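Local coordinates for nitroreductase-like family protein (Bacillus cereus, PDB 2I7H) that is a nitroreductase-like family protein that binds flavin mononucleotide, at residues A[92-102]-A[156-166]. Sequence-based numbering, arbitrary orientation. Where two conformers were deposited one is given.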
ATOM      1  N   THR A  92      -9.348  -6.148 -22.401  1.00 43.48           N
ATOM      2  CA  THR A  92      -8.575  -6.292 -21.178  1.00 41.81           C
ATOM      3  C   THR A  92      -9.001  -7.625 -20.594  1.00 41.01           C
ATOM      4  O   THR A  92     -10.181  -7.810 -20.301  1.00 41.68           O
ATOM      5  CB  THR A  92      -8.874  -5.149 -20.193  1.00 41.90           C
ATOM      6  OG1 THR A  92      -8.515  -3.906 -20.803  1.00 42.72           O
ATOM      7  CG2 THR A  92      -8.103  -5.310 -18.876  1.00 39.72           C
ATOM      8  N   PRO A  93      -8.066  -8.585 -20.499  1.00 39.79           N
ATOM      9  CA  PRO A  93      -8.406  -9.947 -20.042  1.00 39.82           C
ATOM     10  C   PRO A  93      -9.166 -10.082 -18.705  1.00 39.52           C
ATOM     11  O   PRO A  93     -10.006 -10.970 -18.574  1.00 40.16           O
ATOM     12  CB  PRO A  93      -7.028 -10.652 -19.967  1.00 38.91           C
ATOM     13  CG  PRO A  93      -6.215  -9.964 -20.948  1.00 38.58           C
ATOM     14  CD  PRO A  93      -6.652  -8.498 -20.901  1.00 39.36           C
ATOM     15  N   ALA A  94      -8.851  -9.254 -17.720  1.00 38.72           N
ATOM     16  CA  ALA A  94      -9.479  -9.371 -16.412  1.00 38.22           C
ATOM     17  C   ALA A  94      -9.564  -8.001 -15.791  1.00 38.22           C
ATOM     18  O   ALA A  94      -8.704  -7.144 -16.033  1.00 38.81           O
ATOM     19  CB  ALA A  94      -8.685 -10.348 -15.499  1.00 37.97           C
ATOM     20  N   GLN A  95     -10.642  -7.782 -15.043  1.00 38.34           N
ATOM     21  CA  GLN A  95     -10.755  -6.674 -14.088  1.00 37.88           C
ATOM     22  C   GLN A  95     -10.971  -7.250 -12.702  1.00 37.78           C
ATOM     23  O   GLN A  95     -11.726  -8.217 -12.534  1.00 38.14           O
ATOM     24  CB  GLN A  95     -11.926  -5.747 -14.415  1.00 37.13           C
ATOM     25  CG  GLN A  95     -11.679  -4.795 -15.556  1.00 37.85           C
ATOM     26  CD  GLN A  95     -12.123  -5.349 -16.896  1.00 40.07           C
ATOM     27  OE1 GLN A  95     -13.043  -6.180 -16.979  1.00 34.19           O
ATOM     28  NE2 GLN A  95     -11.482  -4.864 -17.973  1.00 40.58           N
ATOM     29  N   ILE A  96     -10.304  -6.654 -11.721  1.00 37.69           N
ATOM     30  CA  ILE A  96     -10.509  -6.977 -10.317  1.00 37.32           C
ATOM     31  C   ILE A  96     -10.939  -5.736  -9.519  1.00 36.60           C
ATOM     32  O   ILE A  96     -10.161  -4.804  -9.333  1.00 37.15           O
ATOM     33  CB  ILE A  96      -9.282  -7.674  -9.683  1.00 37.39           C
ATOM     34  CG1 ILE A  96      -8.990  -8.970 -10.451  1.00 38.21           C
ATOM     35  CG2 ILE A  96      -9.588  -8.043  -8.228  1.00 37.58           C
ATOM     36  CD1 ILE A  96      -7.830  -9.749  -9.940  1.00 43.85           C
ATOM     37  N   VAL A  97     -12.200  -5.722  -9.096  1.00 35.69           N
ATOM     38  CA  VAL A  97     -12.696  -4.665  -8.230  1.00 35.30           C
ATOM     39  C   VAL A  97     -12.282  -5.042  -6.797  1.00 35.87           C
ATOM     40  O   VAL A  97     -12.607  -6.122  -6.313  1.00 35.87           O
ATOM     41  CB  VAL A  97     -14.239  -4.464  -8.365  1.00 34.66           C
ATOM     42  CG1 VAL A  97     -14.678  -3.300  -7.548  1.00 33.56           C
ATOM     43  CG2 VAL A  97     -14.686  -4.275  -9.826  1.00 31.88           C
ATOM     44  N   VAL A  98     -11.502  -4.190  -6.159  1.00 36.49           N
ATOM     45  CA  VAL A  98     -11.036  -4.449  -4.787  1.00 37.11           C
ATOM     46  C   VAL A  98     -11.816  -3.514  -3.869  1.00 37.81           C
ATOM     47  O   VAL A  98     -11.813  -2.285  -4.061  1.00 38.58           O
ATOM     48  CB  VAL A  98      -9.525  -4.185  -4.613  1.00 37.37           C
ATOM     49  CG1 VAL A  98      -9.117  -4.394  -3.159  1.00 36.93           C
ATOM     50  CG2 VAL A  98      -8.654  -5.070  -5.598  1.00 37.08           C
ATOM     51  N   TYR A  99     -12.499  -4.091  -2.891  1.00 37.16           N
ATOM     52  CA  TYR A  99     -13.334  -3.311  -2.024  1.00 37.52           C
ATOM     53  C   TYR A  99     -13.212  -3.762  -0.567  1.00 37.74           C
ATOM     54  O   TYR A  99     -12.624  -4.812  -0.267  1.00 37.96           O
ATOM     55  CB  TYR A  99     -14.805  -3.291  -2.525  1.00 38.23           C
ATOM     56  CG  TYR A  99     -15.494  -4.591  -2.399  1.00 37.73           C
ATOM     57  CD1 TYR A  99     -15.383  -5.567  -3.406  1.00 40.50           C
ATOM     58  CD2 TYR A  99     -16.240  -4.884  -1.265  1.00 39.76           C
ATOM     59  CE1 TYR A  99     -16.008  -6.783  -3.281  1.00 39.31           C
ATOM     60  CE2 TYR A  99     -16.878  -6.105  -1.128  1.00 39.29           C
ATOM     61  CZ  TYR A  99     -16.747  -7.053  -2.138  1.00 39.54           C
ATOM     62  OH  TYR A  99     -17.378  -8.263  -1.997  1.00 40.14           O
HETATM   63  N   MSE A 100     -13.752  -2.936   0.330  1.00 37.42           N
HETATM   64  CA  MSE A 100     -13.751  -3.207   1.768  1.00 37.54           C
HETATM   65  C   MSE A 100     -15.017  -2.644   2.415  1.00 36.89           C
HETATM   66  O   MSE A 100     -15.635  -1.714   1.885  1.00 35.30           O
HETATM   67  CB  MSE A 100     -12.511  -2.592   2.455  1.00 36.66           C
HETATM   68  CG  MSE A 100     -12.447  -1.067   2.317  1.00 39.65           C
HETATM   69 SE   MSE A 100     -10.907  -0.342   3.226  0.87 37.17          SE
HETATM   70  CE  MSE A 100     -11.716   1.141   4.045  1.00 33.20           C
ATOM     71  N   ASN A 101     -15.381  -3.204   3.566  1.00 36.60           N
ATOM     72  CA  ASN A 101     -16.433  -2.598   4.375  1.00 37.78           C
ATOM     73  C   ASN A 101     -15.866  -1.353   5.008  1.00 37.52           C
ATOM     74  O   ASN A 101     -14.770  -1.394   5.560  1.00 38.44           O
ATOM     75  CB  ASN A 101     -16.956  -3.578   5.418  1.00 38.28           C
ATOM     76  CG  ASN A 101     -17.653  -4.749   4.789  1.00 42.27           C
ATOM     77  OD1 ASN A 101     -18.604  -4.581   4.038  1.00 48.49           O
ATOM     78  ND2 ASN A 101     -17.165  -5.956   5.067  1.00 49.11           N
ATOM     79  N   GLU A 102     -16.614  -0.264   4.941  0.60 37.05           N
ATOM     80  CA  GLU A 102     -16.126   0.981   5.478  0.60 36.60           C
ATOM     81  C   GLU A 102     -16.441   1.066   6.956  0.60 36.07           C
ATOM     82  O   GLU A 102     -17.608   1.144   7.344  0.60 37.35           O
ATOM     83  CB  GLU A 102     -16.759   2.154   4.741  0.60 36.83           C
ATOM     84  CG  GLU A 102     -16.205   3.447   5.187  0.60 36.03           C
ATOM     85  CD  GLU A 102     -15.067   3.855   4.366  0.60 35.36           C
ATOM     86  OE1 GLU A 102     -15.065   5.001   3.933  0.60 33.67           O
ATOM     87  OE2 GLU A 102     -14.165   3.024   4.134  0.60 40.63           O
ATOM     88  N   GLY A 156     -21.640   1.997   2.161  1.00 47.26           N
ATOM     89  CA  GLY A 156     -20.673   1.646   3.192  1.00 47.02           C
ATOM     90  C   GLY A 156     -19.759   0.468   2.839  1.00 45.66           C
ATOM     91  O   GLY A 156     -19.148  -0.137   3.721  1.00 45.64           O
ATOM     92  N   GLN A 157     -19.679   0.147   1.551  1.00 43.90           N
ATOM     93  CA  GLN A 157     -18.577  -0.645   1.028  1.00 43.41           C
ATOM     94  C   GLN A 157     -17.797   0.245   0.079  1.00 42.40           C
ATOM     95  O   GLN A 157     -18.372   0.827  -0.838  1.00 43.11           O
ATOM     96  CB  GLN A 157     -19.062  -1.905   0.326  1.00 42.80           C
ATOM     97  CG  GLN A 157     -19.677  -2.893   1.289  1.00 44.18           C
ATOM     98  CD  GLN A 157     -20.196  -4.119   0.592  1.00 45.99           C
ATOM     99  OE1 GLN A 157     -21.014  -4.030  -0.320  1.00 49.12           O
ATOM    100  NE2 GLN A 157     -19.724  -5.276   1.013  1.00 45.93           N
ATOM    101  N   ARG A 158     -16.508   0.369   0.334  1.00 40.70           N
ATOM    102  CA  ARG A 158     -15.654   1.279  -0.382  1.00 40.28           C
ATOM    103  C   ARG A 158     -14.842   0.536  -1.430  1.00 39.46           C
ATOM    104  O   ARG A 158     -14.324  -0.553  -1.174  1.00 38.91           O
ATOM    105  CB  ARG A 158     -14.710   1.996   0.592  1.00 40.62           C
ATOM    106  CG  ARG A 158     -13.644   2.815  -0.093  1.00 41.66           C
ATOM    107  CD  ARG A 158     -12.582   3.263   0.887  1.00 50.73           C
ATOM    108  NE  ARG A 158     -13.053   4.311   1.808  1.00 54.07           N
ATOM    109  CZ  ARG A 158     -12.851   5.621   1.636  1.00 52.43           C
ATOM    110  NH1 ARG A 158     -12.196   6.037   0.560  1.00 51.21           N
ATOM    111  NH2 ARG A 158     -13.325   6.508   2.528  1.00 45.76           N
ATOM    112  N   ILE A 159     -14.746   1.136  -2.609  1.00 38.55           N
ATOM    113  CA  ILE A 159     -13.971   0.578  -3.697  1.00 38.32           C
ATOM    114  C   ILE A 159     -12.621   1.246  -3.658  1.00 38.40           C
ATOM    115  O   ILE A 159     -12.494   2.447  -3.879  1.00 39.35           O
ATOM    116  CB  ILE A 159     -14.663   0.764  -5.077  1.00 38.23           C
ATOM    117  CG1 ILE A 159     -16.028   0.065  -5.082  1.00 36.88           C
ATOM    118  CG2 ILE A 159     -13.748   0.311  -6.233  1.00 37.50           C
ATOM    119  CD1 ILE A 159     -16.814   0.239  -6.393  1.00 38.02           C
ATOM    120  N   VAL A 160     -11.614   0.454  -3.337  1.00 38.25           N
ATOM    121  CA  VAL A 160     -10.241   0.941  -3.268  1.00 38.18           C
ATOM    122  C   VAL A 160      -9.586   1.059  -4.647  1.00 37.98           C
ATOM    123  O   VAL A 160      -8.803   1.975  -4.878  1.00 38.65           O
ATOM    124  CB  VAL A 160      -9.402   0.084  -2.313  1.00 37.50           C
ATOM    125  CG1 VAL A 160      -8.051   0.688  -2.135  1.00 35.24           C
ATOM    126  CG2 VAL A 160     -10.150  -0.009  -0.964  1.00 39.04           C
ATOM    127  N   GLY A 161      -9.921   0.153  -5.561  1.00 37.56           N
ATOM    128  CA  GLY A 161      -9.389   0.227  -6.900  1.00 37.29           C
ATOM    129  C   GLY A 161     -10.000  -0.805  -7.806  1.00 38.06           C
ATOM    130  O   GLY A 161     -10.579  -1.795  -7.345  1.00 37.83           O
ATOM    131  N   ILE A 162      -9.911  -0.545  -9.110  1.00 38.44           N
ATOM    132  CA  ILE A 162     -10.199  -1.564 -10.106  1.00 38.87           C
ATOM    133  C   ILE A 162      -8.894  -1.852 -10.798  1.00 38.58           C
ATOM    134  O   ILE A 162      -8.299  -0.975 -11.396  1.00 38.79           O
ATOM    135  CB  ILE A 162     -11.306  -1.162 -11.111  1.00 38.34           C
ATOM    136  CG1 ILE A 162     -12.567  -0.741 -10.341  1.00 38.88           C
ATOM    137  CG2 ILE A 162     -11.561  -2.336 -12.136  1.00 38.61           C
ATOM    138  CD1 ILE A 162     -13.823  -0.518 -11.181  1.00 40.68           C
ATOM    139  N   LEU A 163      -8.427  -3.086 -10.680  0.50 38.63           N
ATOM    140  CA  LEU A 163      -7.197  -3.481 -11.339  0.50 38.88           C
ATOM    141  C   LEU A 163      -7.516  -4.073 -12.705  0.50 38.93           C
ATOM    142  O   LEU A 163      -8.327  -4.980 -12.804  0.50 38.90           O
ATOM    143  CB  LEU A 163      -6.430  -4.501 -10.498  0.50 38.79           C
ATOM    144  CG  LEU A 163      -5.859  -4.106  -9.149  0.50 37.41           C
ATOM    145  CD1 LEU A 163      -5.839  -5.367  -8.332  0.50 35.74           C
ATOM    146  CD2 LEU A 163      -4.445  -3.520  -9.324  0.50 37.09           C
ATOM    147  N   HIS A 164      -6.885  -3.529 -13.742  1.00 39.22           N
ATOM    148  CA  HIS A 164      -7.021  -4.013 -15.121  1.00 40.03           C
ATOM    149  C   HIS A 164      -5.754  -4.776 -15.461  1.00 40.30           C
ATOM    150  O   HIS A 164      -4.664  -4.279 -15.257  1.00 40.56           O
ATOM    151  CB  HIS A 164      -7.256  -2.857 -16.083  1.00 39.39           C
ATOM    152  CG  HIS A 164      -8.596  -2.206 -15.904  1.00 40.95           C
ATOM    153  ND1 HIS A 164      -9.577  -2.245 -16.867  1.00 41.80           N
ATOM    154  CD2 HIS A 164      -9.120  -1.507 -14.864  1.00 38.98           C
ATOM    155  CE1 HIS A 164     -10.640  -1.581 -16.444  1.00 41.06           C
ATOM    156  NE2 HIS A 164     -10.390  -1.132 -15.229  1.00 41.74           N
ATOM    157  N   ILE A 165      -5.907  -5.997 -15.940  1.00 41.13           N
ATOM    158  CA  ILE A 165      -4.818  -6.965 -15.907  1.00 42.28           C
ATOM    159  C   ILE A 165      -4.726  -7.734 -17.213  1.00 42.23           C
ATOM    160  O   ILE A 165      -5.737  -8.115 -17.783  1.00 42.30           O
ATOM    161  CB  ILE A 165      -5.035  -8.004 -14.774  1.00 42.43           C
ATOM    162  CG1 ILE A 165      -5.302  -7.310 -13.443  1.00 43.44           C
ATOM    163  CG2 ILE A 165      -3.849  -8.978 -14.670  1.00 42.41           C
ATOM    164  CD1 ILE A 165      -6.172  -8.124 -12.480  1.00 42.76           C
ATOM    165  N   GLY A 166      -3.502  -7.980 -17.664  1.00 42.60           N
ATOM    166  CA  GLY A 166      -3.262  -8.920 -18.756  1.00 43.09           C
ATOM    167  C   GLY A 166      -1.814  -8.910 -19.181  1.00 43.67           C
ATOM    168  O   GLY A 166      -1.017  -8.096 -18.694  1.00 44.49           O
TER
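Gly156 opens the pairing by lending its O to Glu102 N; its positive phi (72°) suits a residue without a side chain. Gln157 runs alongside the Tyr99 ring, their planes 73° apart, and its NE2 donates a hydrogen bond to Asn101 OD1 (3.3 Å), while its OE1 turns back to Thr154. In the conformer given, Arg158 grips Glu102 side-on: NH2 meets OE1 on its syn lone pair at 2.7 Å, and NE gives OE2 a straighter bond of 2.9 Å. There the bend of Glu102 at chi2 (92°) brings its carboxylate to the guanidinium edge, and the selenomethionine Met100 lays CE along Arg158 CD. Ile159 CG2 packs on Val97 CG1. Val160 and Gly161 then both face Val98, a classic beta bulge beside the flavin pocket, where Val160 O accepts from Trp136: Val98 O takes Val160 N at 2.8 Å and, weakly, Gly161 N. Beta-branched residues suit extended strands, and Ile162 CD1 packs on Val97 CG2; Leu163 meets Val98 on the other face. The His164 ring receives Gln95 CG over one face, 3.7 Å from its centroid, with Phe89 edge-to-face. Ile165 CD1 touches Ile96 CD1, and Gly166 leaves room for Pro93. These inner strands of the four-stranded antiparallel sheet of this nitroreductase-like fold thus join an apolar middle to a charged end; Glu102 and Asp110 of the second subunit, bridged by NH1, would favour charged Arg158 and tie this end to that subunit.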